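Local coordinates for protein rhamnogalacturonan endolyase YesW (Bacillus subtilis, PDB 2Z8S) that cleaves the rhamnogalacturonan backbone of plant cell-wall pectin by eliminative endo-attack, releasing unsaturated oligosaccharides and depending on calcium or manganese for activity, at residues K140-D145 and V265-A270; G175-Q180 and I556-P561. All blocks are in the same frame, centred on the assembly; numbering follows the deposited sequence.

Contact 1 (140-145 with 265-270) and contact 2 (175-180 with 556-561) are adjoining parts of one carbohydrate-binding site, their centres about 9 Å apart. Both end at the same carboxylate oxygen of a bound galacturonate: contact 1 reaches it through a water, contact 2 through a tyrosine hydroxyl. The walls between them are joined directly. F268 N lies 3.1 Å from H177 O, a probable backbone hydrogen bond, and R267 NH1 packs 3.2 Å from H177 NE2. N142 OD1 rests 3.1 Å from Y178 CE2. Contact 2 also carries part of a calcium site, so one short segment, 556-561, serves both substrate and metal.

Contact 1: residues K140-D145 and V265-A270; sequences KDNSQD and VDRFLA. With ADA (alpha-D-galactopyranuronic acid), chain C.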
loop_
_atom_site.group_PDB
_atom_site.type_symbol
_atom_site.label_atom_id
_atom_site.label_comp_id
_atom_site.label_asym_id
_atom_site.label_seq_id
_atom_site.Cartn_x
_atom_site.Cartn_y
_atom_site.Cartn_z
ATOM N N LYS A 140 3.217 -7.484 -19.120
ATOM C CA LYS A 140 2.131 -7.086 -20.021
ATOM C C LYS A 140 0.868 -6.590 -19.322
ATOM O O LYS A 140 0.417 -7.165 -18.323
ATOM C CB LYS A 140 1.764 -8.260 -20.945
ATOM C CG LYS A 140 2.866 -8.725 -21.916
ATOM C CD LYS A 140 3.093 -7.739 -23.043
ATOM C CE LYS A 140 3.987 -8.330 -24.126
ATOM N NZ LYS A 140 5.433 -8.105 -23.886
ATOM N N ASP A 141 0.289 -5.521 -19.859
ATOM C CA ASP A 141 -1.057 -5.135 -19.471
ATOM C C ASP A 141 -1.991 -6.206 -20.009
ATOM O O ASP A 141 -1.661 -6.903 -20.974
ATOM C CB ASP A 141 -1.440 -3.787 -20.061
ATOM C CG ASP A 141 -2.859 -3.390 -19.713
ATOM O OD1 ASP A 141 -3.065 -2.855 -18.604
ATOM O OD2 ASP A 141 -3.766 -3.610 -20.546
ATOM N N ASN A 142 -3.146 -6.349 -19.378
ATOM C CA ASN A 142 -4.095 -7.372 -19.789
ATOM C C ASN A 142 -4.532 -7.255 -21.242
ATOM O O ASN A 142 -4.887 -8.254 -21.855
ATOM C CB ASN A 142 -5.289 -7.400 -18.854
ATOM C CG ASN A 142 -4.946 -7.983 -17.508
ATOM O OD1 ASN A 142 -3.829 -7.813 -17.012
ATOM N ND2 ASN A 142 -5.900 -8.678 -16.907
ATOM N N SER A 143 -4.472 -6.046 -21.793
ATOM C CA SER A 143 -4.810 -5.811 -23.197
ATOM C C SER A 143 -3.744 -6.286 -24.207
ATOM O O SER A 143 -4.061 -6.494 -25.381
ATOM C CB SER A 143 -5.092 -4.328 -23.418
ATOM O OG SER A 143 -3.896 -3.590 -23.270
ATOM N N GLN A 144 -2.497 -6.447 -23.763
ATOM C CA GLN A 144 -1.378 -6.789 -24.660
ATOM C C GLN A 144 -1.067 -8.270 -24.660
ATOM O O GLN A 144 -0.804 -8.849 -23.603
ATOM C CB GLN A 144 -0.095 -6.085 -24.235
ATOM C CG GLN A 144 -0.055 -4.598 -24.430
ATOM C CD GLN A 144 0.750 -3.912 -23.340
ATOM O OE1 GLN A 144 1.691 -4.488 -22.781
ATOM N NE2 GLN A 144 0.373 -2.674 -23.021
ATOM N N ASP A 145 -1.061 -8.870 -25.849
ATOM C CA ASP A 145 -0.573 -10.232 -26.020
ATOM C C ASP A 145 0.944 -10.298 -25.845
ATOM O O ASP A 145 1.605 -9.271 -25.740
ATOM C CB ASP A 145 -0.967 -10.766 -27.393
ATOM C CG ASP A 145 -2.455 -11.001 -27.523
ATOM O OD1 ASP A 145 -3.156 -11.001 -26.491
ATOM O OD2 ASP A 145 -2.924 -11.193 -28.664
ATOM N N VAL A 265 -10.707 -11.137 -17.555
ATOM C CA VAL A 265 -10.652 -12.306 -16.683
ATOM C C VAL A 265 -9.544 -12.159 -15.637
ATOM O O VAL A 265 -9.680 -12.602 -14.492
ATOM C CB VAL A 265 -10.445 -13.612 -17.500
ATOM C CG1 VAL A 265 -9.218 -13.511 -18.402
ATOM C CG2 VAL A 265 -10.326 -14.825 -16.578
ATOM N N ASP A 266 -8.454 -11.526 -16.044
ATOM C CA ASP A 266 -7.260 -11.476 -15.229
ATOM C C ASP A 266 -7.058 -10.126 -14.557
ATOM O O ASP A 266 -5.931 -9.639 -14.444
ATOM C CB ASP A 266 -6.052 -11.862 -16.069
ATOM C CG ASP A 266 -6.027 -13.332 -16.417
ATOM O OD1 ASP A 266 -6.725 -14.133 -15.741
ATOM O OD2 ASP A 266 -5.286 -13.677 -17.370
ATOM N N ARG A 267 -8.161 -9.546 -14.093
ATOM C CA ARG A 267 -8.152 -8.255 -13.425
ATOM C C ARG A 267 -8.235 -8.436 -11.905
ATOM O O ARG A 267 -9.294 -8.330 -11.288
ATOM C CB ARG A 267 -9.293 -7.386 -13.951
ATOM C CG ARG A 267 -9.124 -6.955 -15.393
ATOM C CD ARG A 267 -8.038 -5.924 -15.514
ATOM N NE ARG A 267 -7.745 -5.611 -16.907
ATOM C CZ ARG A 267 -7.017 -4.572 -17.315
ATOM N NH1 ARG A 267 -6.488 -3.722 -16.432
ATOM N NH2 ARG A 267 -6.811 -4.392 -18.617
ATOM N N PHE A 268 -7.089 -8.702 -11.306
ATOM C CA PHE A 268 -7.050 -9.045 -9.908
ATOM C C PHE A 268 -6.852 -7.852 -9.029
ATOM O O PHE A 268 -6.212 -6.879 -9.413
ATOM C CB PHE A 268 -5.967 -10.081 -9.650
ATOM C CG PHE A 268 -6.125 -11.316 -10.479
ATOM C CD1 PHE A 268 -7.031 -12.295 -10.113
ATOM C CD2 PHE A 268 -5.394 -11.481 -11.649
ATOM C CE1 PHE A 268 -7.183 -13.429 -10.878
ATOM C CE2 PHE A 268 -5.542 -12.611 -12.420
ATOM C CZ PHE A 268 -6.438 -13.586 -12.035
ATOM N N LEU A 269 -7.464 -7.923 -7.859
ATOM C CA LEU A 269 -7.193 -6.994 -6.796
ATOM C C LEU A 269 -7.146 -7.842 -5.553
ATOM O O LEU A 269 -7.664 -8.956 -5.528
ATOM C CB LEU A 269 -8.278 -5.926 -6.680
ATOM C CG LEU A 269 -8.492 -4.940 -7.826
ATOM C CD1 LEU A 269 -9.675 -4.037 -7.527
ATOM C CD2 LEU A 269 -7.248 -4.111 -8.070
ATOM N N ALA A 270 -6.492 -7.329 -4.528
ATOM C CA ALA A 270 -6.346 -8.069 -3.311
ATOM C C ALA A 270 -6.326 -7.075 -2.189
ATOM O O ALA A 270 -5.961 -5.920 -2.382
ATOM C CB ALA A 270 -5.078 -8.890 -3.341
HETATM C C1 ADA C . -1.413 0.956 -20.905
HETATM C C2 ADA C . -0.608 1.973 -20.076
HETATM C C3 ADA C . -0.901 1.766 -18.573
HETATM C C4 ADA C . -2.387 2.011 -18.325
HETATM C C5 ADA C . -3.123 0.876 -19.073
HETATM C C6 ADA C . -4.644 0.981 -18.879
HETATM O O1 ADA C . -0.885 -0.362 -20.817
HETATM O O2 ADA C . 0.794 1.883 -20.370
HETATM O O3 ADA C . -0.125 2.639 -17.742
HETATM O O4 ADA C . -2.711 3.333 -18.818
HETATM O O5 ADA C . -2.824 0.876 -20.500
HETATM O O6B ADA C . -5.112 0.900 -17.728
HETATM O O6A ADA C . -5.345 1.148 -19.888
HETATM O O HOH W 1 -5.036 -1.837 -17.572
#
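N142 and R267 run past each other in opposite directions, the amide stem of N142 lying over one face of the guanidinium. N142 CB comes within 3.4 Å of R267 NH2, and the two flat groups are inclined to each other, not stacked, so this is packing of a short polar stem on a planar group. Beyond the arginine, N142 ND2 donates to D266 O over 2.6 Å, a nearly straight bond (162° at the hydrogen). The acceptor lies in the asparagine's amide plane, yet ND2 meets that carbonyl from above its own plane. N263 O takes another bond from ND2, which suits an amide nitrogen with two hydrogens to give in a buried place.

D141 comes at the guanidinium obliquely, with the carboxylate and guanidinium planes 66° apart and a long salt bridge of 3.7 Å from D141 OD2 to R267 NH2; the stronger partner of NH2 is N263. CG stands opposite the backbone N (chi1 178°), which lets OD2 fold back over its own loop. S143 N (2.8 Å from D141 OD2) and S143 OG (2.7 Å from D141 OD2) grip that oxygen from opposite faces of the carboxylate. This is an Asx turn, set within a type I beta turn from D141 to Q144, in the loop joining two strands of one sheet of the propeller domain; R267 just precedes the edge strand 268-273 of another sheet.

A water accepts from R267 NH1 at 2.6 Å and donates to galacturonate O6B at 2.7 Å; its further leg, to D141 OD1, is unusually short and therefore doubtful. With an alanine at D141, the S143 donors would probably lose their shared acceptor and R267 its long salt bridge, leaving the turn freer to shift beside the sugar. D141 CB also lies 3.6 Å from galacturonate O1.

Contact 2: residues G175-Q180 and I556-P561; sequences GAHYTQ and IAYNQP. With CA (calcium ion), chain F; ADA (alpha-D-galactopyranuronic acid), chain C.
The aromatic contact is between H177 and Y558: the imidazole turns its edge to the face of the phenol ring, an offset edge-to-face pair with centroids 4.4 Å apart and planes at 69°. H177 CE1 sits over that face, toward its rim. With CG opposite the carbonyl carbon (chi1 -64°), the tyrosine ring is brought with its face to the H177 edge and carries its hydroxyl on to the sugar.

Hydrogen bonds run in one direction through this pair. H177 NE2 donates to Y558 OH over 2.9 Å at 160°, from within the imidazole plane, and Y558 OH donates to galacturonate O6B over 2.8 Å.

Metal ligation fills the other end of the contact. Calcium is held by A557 O at 2.2 Å and N559 OD1 at 2.3 Å, with D116, N555 and two waters as the other ligands. One of those waters donates to A176 O over 2.6 Å, tying segment 175-180 to the ion indirectly.

Close packing does the rest. A557 CA makes a C-H...O contact of 3.3 Å with A176 O, an approach helped by alanine's small side chain. A176 CB makes an apolar contact with Y558 CE1, and Q180 CB packs 3.7 Å from I556 CG2, where aliphatic carbons suit a buried position.

Since the hydroxyl of Y558, a substrate-binding residue, accepts from H177 and donates to the sugar, H177 is likely to act as a second-shell residue that helps fix the rotation of the hydroxyl, and may strengthen its bond to the substrate carboxylate.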
loop_
_atom_site.group_PDB
_atom_site.type_symbol
_atom_site.label_atom_id
_atom_site.label_comp_id
_atom_site.label_asym_id
_atom_site.label_seq_id
_atom_site.Cartn_x
_atom_site.Cartn_y
_atom_site.Cartn_z
ATOM N N GLY A 175 2.670 -8.872 -14.960
ATOM C CA GLY A 175 1.953 -7.649 -15.270
ATOM C C GLY A 175 1.286 -7.059 -14.058
ATOM O O GLY A 175 0.994 -7.770 -13.098
ATOM N N ALA A 176 1.050 -5.755 -14.115
ATOM C CA ALA A 176 0.423 -4.996 -13.037
ATOM C C ALA A 176 -0.852 -5.639 -12.470
ATOM O O ALA A 176 -1.130 -5.538 -11.276
ATOM C CB ALA A 176 0.107 -3.583 -13.517
ATOM N N HIS A 177 -1.628 -6.283 -13.337
ATOM C CA HIS A 177 -2.972 -6.693 -12.964
ATOM C C HIS A 177 -3.075 -8.142 -12.569
ATOM O O HIS A 177 -4.103 -8.574 -12.044
ATOM C CB HIS A 177 -3.940 -6.346 -14.078
ATOM C CG HIS A 177 -3.963 -4.889 -14.376
ATOM N ND1 HIS A 177 -4.518 -3.971 -13.512
ATOM C CD2 HIS A 177 -3.443 -4.180 -15.406
ATOM C CE1 HIS A 177 -4.375 -2.759 -14.018
ATOM N NE2 HIS A 177 -3.719 -2.857 -15.162
ATOM N N TYR A 178 -1.986 -8.866 -12.809
ATOM C CA TYR A 178 -1.894 -10.285 -12.502
ATOM C C TYR A 178 -1.621 -10.567 -11.018
ATOM O O TYR A 178 -2.568 -10.727 -10.255
ATOM C CB TYR A 178 -0.892 -10.957 -13.455
ATOM C CG TYR A 178 -1.370 -10.877 -14.877
ATOM C CD1 TYR A 178 -2.286 -11.820 -15.375
ATOM C CD2 TYR A 178 -0.966 -9.837 -15.718
ATOM C CE1 TYR A 178 -2.749 -11.741 -16.660
ATOM C CE2 TYR A 178 -1.445 -9.750 -17.012
ATOM C CZ TYR A 178 -2.337 -10.703 -17.467
ATOM O OH TYR A 178 -2.814 -10.654 -18.739
ATOM N N THR A 179 -0.349 -10.619 -10.614
ATOM C CA THR A 179 0.023 -10.870 -9.215
ATOM C C THR A 179 -0.279 -9.696 -8.283
ATOM O O THR A 179 0.298 -8.607 -8.402
ATOM C CB THR A 179 1.511 -11.248 -9.076
ATOM O OG1 THR A 179 1.770 -12.437 -9.823
ATOM C CG2 THR A 179 1.897 -11.475 -7.618
ATOM N N GLN A 180 -1.194 -9.933 -7.351
ATOM C CA GLN A 180 -1.434 -8.998 -6.271
ATOM C C GLN A 180 -1.056 -9.716 -4.996
ATOM O O GLN A 180 -1.745 -10.648 -4.558
ATOM C CB GLN A 180 -2.898 -8.542 -6.239
ATOM C CG GLN A 180 -3.490 -8.088 -7.582
ATOM C CD GLN A 180 -2.539 -7.213 -8.419
ATOM O OE1 GLN A 180 -2.631 -7.191 -9.656
ATOM N NE2 GLN A 180 -1.619 -6.509 -7.751
ATOM N N ILE A 556 -1.098 -3.442 -5.196
ATOM C CA ILE A 556 -2.062 -4.093 -6.079
ATOM C C ILE A 556 -2.345 -3.220 -7.285
ATOM O O ILE A 556 -2.399 -2.000 -7.156
ATOM C CB ILE A 556 -3.367 -4.560 -5.371
ATOM C CG1 ILE A 556 -4.248 -3.372 -4.991
ATOM C CG2 ILE A 556 -3.042 -5.445 -4.176
ATOM C CD1 ILE A 556 -5.707 -3.690 -4.980
ATOM N N ALA A 557 -2.477 -3.857 -8.450
ATOM C CA ALA A 557 -2.846 -3.194 -9.698
ATOM C C ALA A 557 -2.220 -1.805 -9.830
ATOM O O ALA A 557 -1.000 -1.683 -9.796
ATOM C CB ALA A 557 -4.346 -3.135 -9.837
ATOM N N TYR A 558 -3.038 -0.765 -9.954
ATOM C CA TYR A 558 -2.505 0.583 -10.028
ATOM C C TYR A 558 -2.393 1.203 -8.664
ATOM O O TYR A 558 -3.384 1.679 -8.091
ATOM C CB TYR A 558 -3.306 1.464 -10.970
ATOM C CG TYR A 558 -3.239 0.993 -12.387
ATOM C CD1 TYR A 558 -2.146 0.253 -12.844
ATOM C CD2 TYR A 558 -4.257 1.296 -13.283
ATOM C CE1 TYR A 558 -2.081 -0.190 -14.154
ATOM C CE2 TYR A 558 -4.204 0.858 -14.604
ATOM C CZ TYR A 558 -3.115 0.123 -15.031
ATOM O OH TYR A 558 -3.070 -0.306 -16.330
ATOM N N ASN A 559 -1.151 1.218 -8.178
ATOM C CA ASN A 559 -0.821 1.609 -6.815
ATOM C C ASN A 559 -1.398 2.940 -6.410
ATOM O O ASN A 559 -1.102 3.969 -7.033
ATOM C CB ASN A 559 0.685 1.596 -6.609
ATOM C CG ASN A 559 1.311 0.348 -7.130
ATOM O OD1 ASN A 559 0.772 -0.298 -8.028
ATOM N ND2 ASN A 559 2.447 -0.013 -6.580
ATOM N N GLN A 560 -2.240 2.905 -5.372
ATOM C CA GLN A 560 -2.765 4.124 -4.771
ATOM C C GLN A 560 -1.996 4.441 -3.505
ATOM O O GLN A 560 -1.395 3.545 -2.902
ATOM C CB GLN A 560 -4.256 4.005 -4.482
ATOM C CG GLN A 560 -5.107 3.872 -5.710
ATOM C CD GLN A 560 -4.788 4.907 -6.771
ATOM O OE1 GLN A 560 -4.203 4.581 -7.804
ATOM N NE2 GLN A 560 -5.178 6.155 -6.530
ATOM N N PRO A 561 -1.971 5.727 -3.119
ATOM C CA PRO A 561 -1.371 6.094 -1.841
ATOM C C PRO A 561 -2.279 5.669 -0.679
ATOM O O PRO A 561 -3.499 5.557 -0.866
ATOM C CB PRO A 561 -1.272 7.622 -1.928
ATOM C CG PRO A 561 -2.343 8.027 -2.885
ATOM C CD PRO A 561 -2.483 6.898 -3.861
HETATM CA CA CA F . 0.918 -2.417 -8.944
HETATM C C1 ADA C . -1.413 0.956 -20.905
HETATM C C2 ADA C . -0.608 1.973 -20.076
HETATM C C3 ADA C . -0.901 1.766 -18.573
HETATM C C4 ADA C . -2.387 2.011 -18.325
HETATM C C5 ADA C . -3.123 0.876 -19.073
HETATM C C6 ADA C . -4.644 0.981 -18.879
HETATM O O1 ADA C . -0.885 -0.362 -20.817
HETATM O O2 ADA C . 0.794 1.883 -20.370
HETATM O O3 ADA C . -0.125 2.639 -17.742
HETATM O O4 ADA C . -2.711 3.333 -18.818
HETATM O O5 ADA C . -2.824 0.876 -20.500
HETATM O O6B ADA C . -5.112 0.900 -17.728
HETATM O O6A ADA C . -5.345 1.148 -19.888
HETATM O O HOH W 2 0.642 -4.769 -9.511
HETATM O O HOH W 3 1.934 -2.326 -11.193
#